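Local coordinates for protein cytochrome c-554 (Nitrosomonas europaea, PDB 1FT5) that carries electrons in ammonia oxidation, accepting them directly from hydroxylamine oxidoreductase through four covalently bound hemes, at residues Glu180-Leu184 and Phe200-Pro206. Sequence-based numbering, arbitrary orientation.
Sequences EHYKL and FQASAKP. With HEM (protoporphyrin IX containing Fe), chain G.
The side-chain amide of Gln201 bridges two backbone groups of 180-184, giving a hydrogen bond from one end and accepting one at the other. NE2 of Gln201 gives a hydrogen bond to Tyr182 O (3.0 Å), with that oxygen nearly in the amide plane, while OE1 of Gln201 accepts from Leu184 N at 2.7 Å. The Gln201 chain bends at chi2 (-66°), which brings its amide to these two backbone groups, and the Leu184 side chain packs against it. Beyond the end of helix 197-202 the backbones themselves take over in a single beta bridge: Lys205 N donates to His181 O (2.9 Å), and Lys183 N to Lys205 O (2.8 Å). Ala204 turns its methyl onto the 181-183 backbone. Lys183 curls back so that its NZ reaches Gln201 O at 3.3 Å, on the face of that carbonyl opposite to Ala204 N. Nearer the heme, the rings of His181 and Phe200 form an offset stack, centroids 4.3 Å apart and planes at 27°, with Phe200 CD1 over one imidazole face. That imidazole donates from ND1 to propionate oxygen O1A of the heme (2.8 Å), and Tyr182 N donates to O2A of the same carboxylate. His181 adjoins His179, an axial ligand of heme #3. Two N-H groups thus hold both oxygens of one propionate, fixing its rotation and probably stabilising its negative charge.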
ATOM      1  N   GLU A 180      -1.901  -7.626  -9.435  1.00 17.69           N
ATOM      2  CA  GLU A 180      -1.371  -7.935 -10.750  1.00 23.29           C
ATOM      3  C   GLU A 180      -0.921  -6.629 -11.384  1.00 19.19           C
ATOM      4  O   GLU A 180      -1.509  -5.547 -11.104  1.00 18.75           O
ATOM      5  CB  GLU A 180      -2.483  -8.544 -11.566  1.00 20.60           C
ATOM      6  CG  GLU A 180      -2.030  -8.979 -12.936  1.00 28.38           C
ATOM      7  CD  GLU A 180      -0.854  -9.951 -12.874  1.00 29.26           C
ATOM      8  OE1 GLU A 180      -1.116 -11.145 -12.638  1.00 33.17           O
ATOM      9  OE2 GLU A 180       0.307  -9.537 -13.039  1.00 27.60           O
ATOM     10  N   HIS A 181       0.053  -6.747 -12.298  1.00 18.51           N
ATOM     11  CA  HIS A 181       0.615  -5.604 -13.009  1.00 16.09           C
ATOM     12  C   HIS A 181       0.043  -5.583 -14.416  1.00 22.88           C
ATOM     13  O   HIS A 181      -0.058  -6.625 -15.084  1.00 23.52           O
ATOM     14  CB  HIS A 181       2.123  -5.660 -13.001  1.00 17.38           C
ATOM     15  CG  HIS A 181       2.685  -5.563 -11.612  1.00 18.52           C
ATOM     16  ND1 HIS A 181       2.542  -4.422 -10.847  1.00 17.67           N
ATOM     17  CD2 HIS A 181       3.311  -6.475 -10.826  1.00 19.55           C
ATOM     18  CE1 HIS A 181       3.053  -4.649  -9.635  1.00 17.65           C
ATOM     19  NE2 HIS A 181       3.525  -5.881  -9.597  1.00 18.40           N
ATOM     20  N   TYR A 182      -0.463  -4.424 -14.777  1.00 19.64           N
ATOM     21  CA  TYR A 182      -1.070  -4.206 -16.096  1.00 21.02           C
ATOM     22  C   TYR A 182      -0.230  -3.208 -16.877  1.00 19.23           C
ATOM     23  O   TYR A 182       0.465  -2.332 -16.351  1.00 18.47           O
ATOM     24  CB  TYR A 182      -2.529  -3.729 -15.933  1.00 17.73           C
ATOM     25  CG  TYR A 182      -3.341  -4.755 -15.223  1.00 20.33           C
ATOM     26  CD1 TYR A 182      -3.479  -4.707 -13.846  1.00 22.55           C
ATOM     27  CD2 TYR A 182      -3.940  -5.837 -15.921  1.00 25.85           C
ATOM     28  CE1 TYR A 182      -4.177  -5.679 -13.158  1.00 25.44           C
ATOM     29  CE2 TYR A 182      -4.644  -6.812 -15.231  1.00 24.25           C
ATOM     30  CZ  TYR A 182      -4.759  -6.734 -13.848  1.00 25.81           C
ATOM     31  OH  TYR A 182      -5.430  -7.705 -13.131  1.00 31.01           O
ATOM     32  N   LYS A 183      -0.273  -3.369 -18.198  1.00 23.29           N
ATOM     33  CA  LYS A 183       0.523  -2.542 -19.113  1.00 23.03           C
ATOM     34  C   LYS A 183       0.160  -1.056 -19.104  1.00 22.05           C
ATOM     35  O   LYS A 183      -1.034  -0.738 -19.181  1.00 26.70           O
ATOM     36  CB  LYS A 183       0.292  -3.079 -20.530  1.00 22.59           C
ATOM     37  CG  LYS A 183       0.955  -4.414 -20.749  1.00 29.21           C
ATOM     38  CD  LYS A 183       2.446  -4.324 -21.042  1.00 32.77           C
ATOM     39  CE  LYS A 183       2.879  -2.913 -21.421  1.00 33.90           C
ATOM     40  NZ  LYS A 183       4.364  -2.732 -21.282  1.00 39.21           N
ATOM     41  N   LEU A 184       1.182  -0.201 -19.003  1.00 16.95           N
ATOM     42  CA  LEU A 184       1.026   1.248 -19.014  1.00 20.58           C
ATOM     43  C   LEU A 184       1.329   1.758 -20.434  1.00 26.73           C
ATOM     44  O   LEU A 184       2.180   1.192 -21.135  1.00 23.38           O
ATOM     45  CB  LEU A 184       2.039   1.903 -18.094  1.00 20.28           C
ATOM     46  CG  LEU A 184       1.763   1.610 -16.576  1.00 19.56           C
ATOM     47  CD1 LEU A 184       3.023   2.002 -15.759  1.00 19.78           C
ATOM     48  CD2 LEU A 184       0.533   2.392 -16.093  1.00 19.79           C
ATOM     49  N   PHE A 200       8.537  -5.354 -14.437  1.00 16.91           N
ATOM     50  CA  PHE A 200       7.125  -5.587 -14.213  1.00 15.34           C
ATOM     51  C   PHE A 200       6.266  -5.256 -15.459  1.00 17.04           C
ATOM     52  O   PHE A 200       5.271  -5.929 -15.754  1.00 17.64           O
ATOM     53  CB  PHE A 200       6.658  -4.685 -13.036  1.00 16.22           C
ATOM     54  CG  PHE A 200       7.015  -5.194 -11.676  1.00 16.78           C
ATOM     55  CD1 PHE A 200       6.478  -4.568 -10.589  1.00 16.71           C
ATOM     56  CD2 PHE A 200       7.870  -6.276 -11.487  1.00 17.85           C
ATOM     57  CE1 PHE A 200       6.777  -4.997  -9.285  1.00 20.19           C
ATOM     58  CE2 PHE A 200       8.185  -6.706 -10.229  1.00 17.91           C
ATOM     59  CZ  PHE A 200       7.644  -6.077  -9.098  1.00 17.59           C
ATOM     60  N   GLN A 201       6.720  -4.231 -16.202  1.00 19.54           N
ATOM     61  CA  GLN A 201       5.951  -3.859 -17.357  1.00 18.32           C
ATOM     62  C   GLN A 201       6.174  -4.848 -18.498  1.00 20.04           C
ATOM     63  O   GLN A 201       5.234  -5.113 -19.241  1.00 20.14           O
ATOM     64  CB  GLN A 201       6.331  -2.444 -17.793  1.00 20.90           C
ATOM     65  CG  GLN A 201       5.641  -1.396 -16.925  1.00 18.19           C
ATOM     66  CD  GLN A 201       4.138  -1.423 -17.146  1.00 18.30           C
ATOM     67  OE1 GLN A 201       3.636  -1.204 -18.278  1.00 21.44           O
ATOM     68  NE2 GLN A 201       3.384  -1.725 -16.093  1.00 16.64           N
ATOM     69  N   ALA A 202       7.383  -5.392 -18.561  1.00 19.50           N
ATOM     70  CA  ALA A 202       7.712  -6.353 -19.647  1.00 20.49           C
ATOM     71  C   ALA A 202       6.842  -7.615 -19.552  1.00 24.53           C
ATOM     72  O   ALA A 202       6.464  -8.191 -20.586  1.00 25.72           O
ATOM     73  CB  ALA A 202       9.195  -6.694 -19.639  1.00 23.71           C
ATOM     74  N   SER A 203       6.451  -8.034 -18.339  1.00 20.66           N
ATOM     75  CA  SER A 203       5.589  -9.201 -18.239  1.00 25.55           C
ATOM     76  C   SER A 203       4.179  -8.846 -17.767  1.00 27.13           C
ATOM     77  O   SER A 203       3.382  -9.710 -17.404  1.00 27.97           O
ATOM     78  CB  SER A 203       6.228 -10.263 -17.340  1.00 29.36           C
ATOM     79  OG  SER A 203       6.499  -9.770 -16.059  1.00 31.51           O
ATOM     80  N   ALA A 204       3.848  -7.558 -17.816  1.00 22.56           N
ATOM     81  CA  ALA A 204       2.533  -7.136 -17.404  1.00 26.26           C
ATOM     82  C   ALA A 204       1.431  -7.638 -18.321  1.00 28.19           C
ATOM     83  O   ALA A 204       1.667  -7.870 -19.509  1.00 27.48           O
ATOM     84  CB  ALA A 204       2.472  -5.618 -17.345  1.00 25.20           C
ATOM     85  N   LYS A 205       0.234  -7.781 -17.765  1.00 28.28           N
ATOM     86  CA  LYS A 205      -0.956  -8.214 -18.496  1.00 30.72           C
ATOM     87  C   LYS A 205      -1.525  -7.026 -19.264  1.00 36.74           C
ATOM     88  O   LYS A 205      -1.279  -5.865 -18.924  1.00 32.30           O
ATOM     89  CB  LYS A 205      -2.038  -8.720 -17.522  1.00 35.47           C
ATOM     90  CG  LYS A 205      -1.839 -10.134 -16.997  1.00 37.28           C
ATOM     91  CD  LYS A 205      -0.421 -10.350 -16.439  1.00 41.96           C
ATOM     92  CE  LYS A 205       0.066 -11.811 -16.607  1.00 42.56           C
ATOM     93  NZ  LYS A 205       1.426 -11.847 -17.252  1.00 44.08           N
ATOM     94  N   PRO A 206      -2.314  -7.289 -20.313  1.00 40.13           N
ATOM     95  CA  PRO A 206      -2.873  -6.149 -21.049  1.00 42.63           C
ATOM     96  C   PRO A 206      -4.077  -5.556 -20.308  1.00 45.80           C
ATOM     97  O   PRO A 206      -4.684  -6.218 -19.477  1.00 46.22           O
ATOM     98  CB  PRO A 206      -3.270  -6.745 -22.413  1.00 42.12           C
ATOM     99  CG  PRO A 206      -2.977  -8.231 -22.331  1.00 42.03           C
ATOM    100  CD  PRO A 206      -2.733  -8.580 -20.887  1.00 41.76           C
TER
HETATM  101  CHA HEM G 215       2.164  -0.462  -9.588  1.00 17.53           C
HETATM  102  CHB HEM G 215      -2.361   1.221  -8.893  1.00 15.53           C
HETATM  103  CHC HEM G 215      -2.275  -0.663  -4.376  1.00 13.53           C
HETATM  104  CHD HEM G 215       2.427  -1.729  -4.925  1.00 15.91           C
HETATM  105  C1A HEM G 215       0.901   0.117  -9.777  1.00 16.52           C
HETATM  106  C2A HEM G 215       0.473   0.716 -11.002  1.00 15.21           C
HETATM  107  C3A HEM G 215      -0.763   1.207 -10.806  1.00 13.74           C
HETATM  108  C4A HEM G 215      -1.140   0.907  -9.463  1.00 16.94           C
HETATM  109  CMA HEM G 215      -1.660   1.959 -11.809  1.00 16.35           C
HETATM  110  CAA HEM G 215       1.308   0.796 -12.330  1.00 17.37           C
HETATM  111  CBA HEM G 215       0.850  -0.328 -13.350  1.00 16.71           C
HETATM  112  CGA HEM G 215       0.890  -1.755 -12.744  1.00 15.46           C
HETATM  113  O1A HEM G 215       1.949  -2.145 -12.302  1.00 17.62           O
HETATM  114  O2A HEM G 215      -0.152  -2.406 -12.722  1.00 19.93           O
HETATM  115  C1B HEM G 215      -2.730   0.865  -7.561  1.00 15.15           C
HETATM  116  C2B HEM G 215      -4.030   1.115  -7.010  1.00 14.27           C
HETATM  117  C3B HEM G 215      -4.038   0.545  -5.746  1.00 14.03           C
HETATM  118  C4B HEM G 215      -2.709  -0.033  -5.587  1.00 12.44           C
HETATM  119  CMB HEM G 215      -5.163   1.852  -7.728  1.00 12.51           C
HETATM  120  CAB HEM G 215      -5.104   0.461  -4.697  1.00 10.73           C
HETATM  121  CBB HEM G 215      -6.350  -0.304  -5.204  1.00 13.43           C
HETATM  122  C1C HEM G 215      -0.965  -1.089  -4.176  1.00 16.57           C
HETATM  123  C2C HEM G 215      -0.517  -1.586  -2.922  1.00 12.83           C
HETATM  124  C3C HEM G 215       0.772  -1.814  -3.034  1.00 12.16           C
HETATM  125  C4C HEM G 215       1.166  -1.538  -4.384  1.00 14.24           C
HETATM  126  CMC HEM G 215      -1.377  -1.783  -1.654  1.00 15.65           C
HETATM  127  CAC HEM G 215       1.738  -2.279  -1.901  1.00 14.46           C
HETATM  128  CBC HEM G 215       1.367  -3.485  -1.073  1.00 14.34           C
HETATM  129  C1D HEM G 215       2.765  -1.513  -6.272  1.00 15.01           C
HETATM  130  C2D HEM G 215       4.079  -1.754  -6.826  1.00 14.33           C
HETATM  131  C3D HEM G 215       3.976  -1.435  -8.169  1.00 14.21           C
HETATM  132  C4D HEM G 215       2.619  -0.988  -8.372  1.00 13.01           C
HETATM  133  CMD HEM G 215       5.316  -2.185  -6.062  1.00 15.61           C
HETATM  134  CAD HEM G 215       5.098  -1.373  -9.196  1.00 14.43           C
HETATM  135  CBD HEM G 215       5.518   0.043  -9.446  1.00 13.66           C
HETATM  136  CGD HEM G 215       6.202   0.302 -10.803  1.00 20.10           C
HETATM  137  O1D HEM G 215       6.507   1.476 -11.044  1.00 19.91           O
HETATM  138  O2D HEM G 215       6.393  -0.656 -11.550  1.00 18.30           O
HETATM  139  NA  HEM G 215      -0.094   0.232  -8.842  1.00 12.45           N
HETATM  140  NB  HEM G 215      -1.897   0.164  -6.679  1.00 15.28           N
HETATM  141  NC  HEM G 215       0.052  -1.070  -5.069  1.00 10.15           N
HETATM  142  ND  HEM G 215       1.841  -1.036  -7.221  1.00 16.91           N
HETATM  143 FE   HEM G 215      -0.033  -0.455  -6.970  1.00 13.85          FE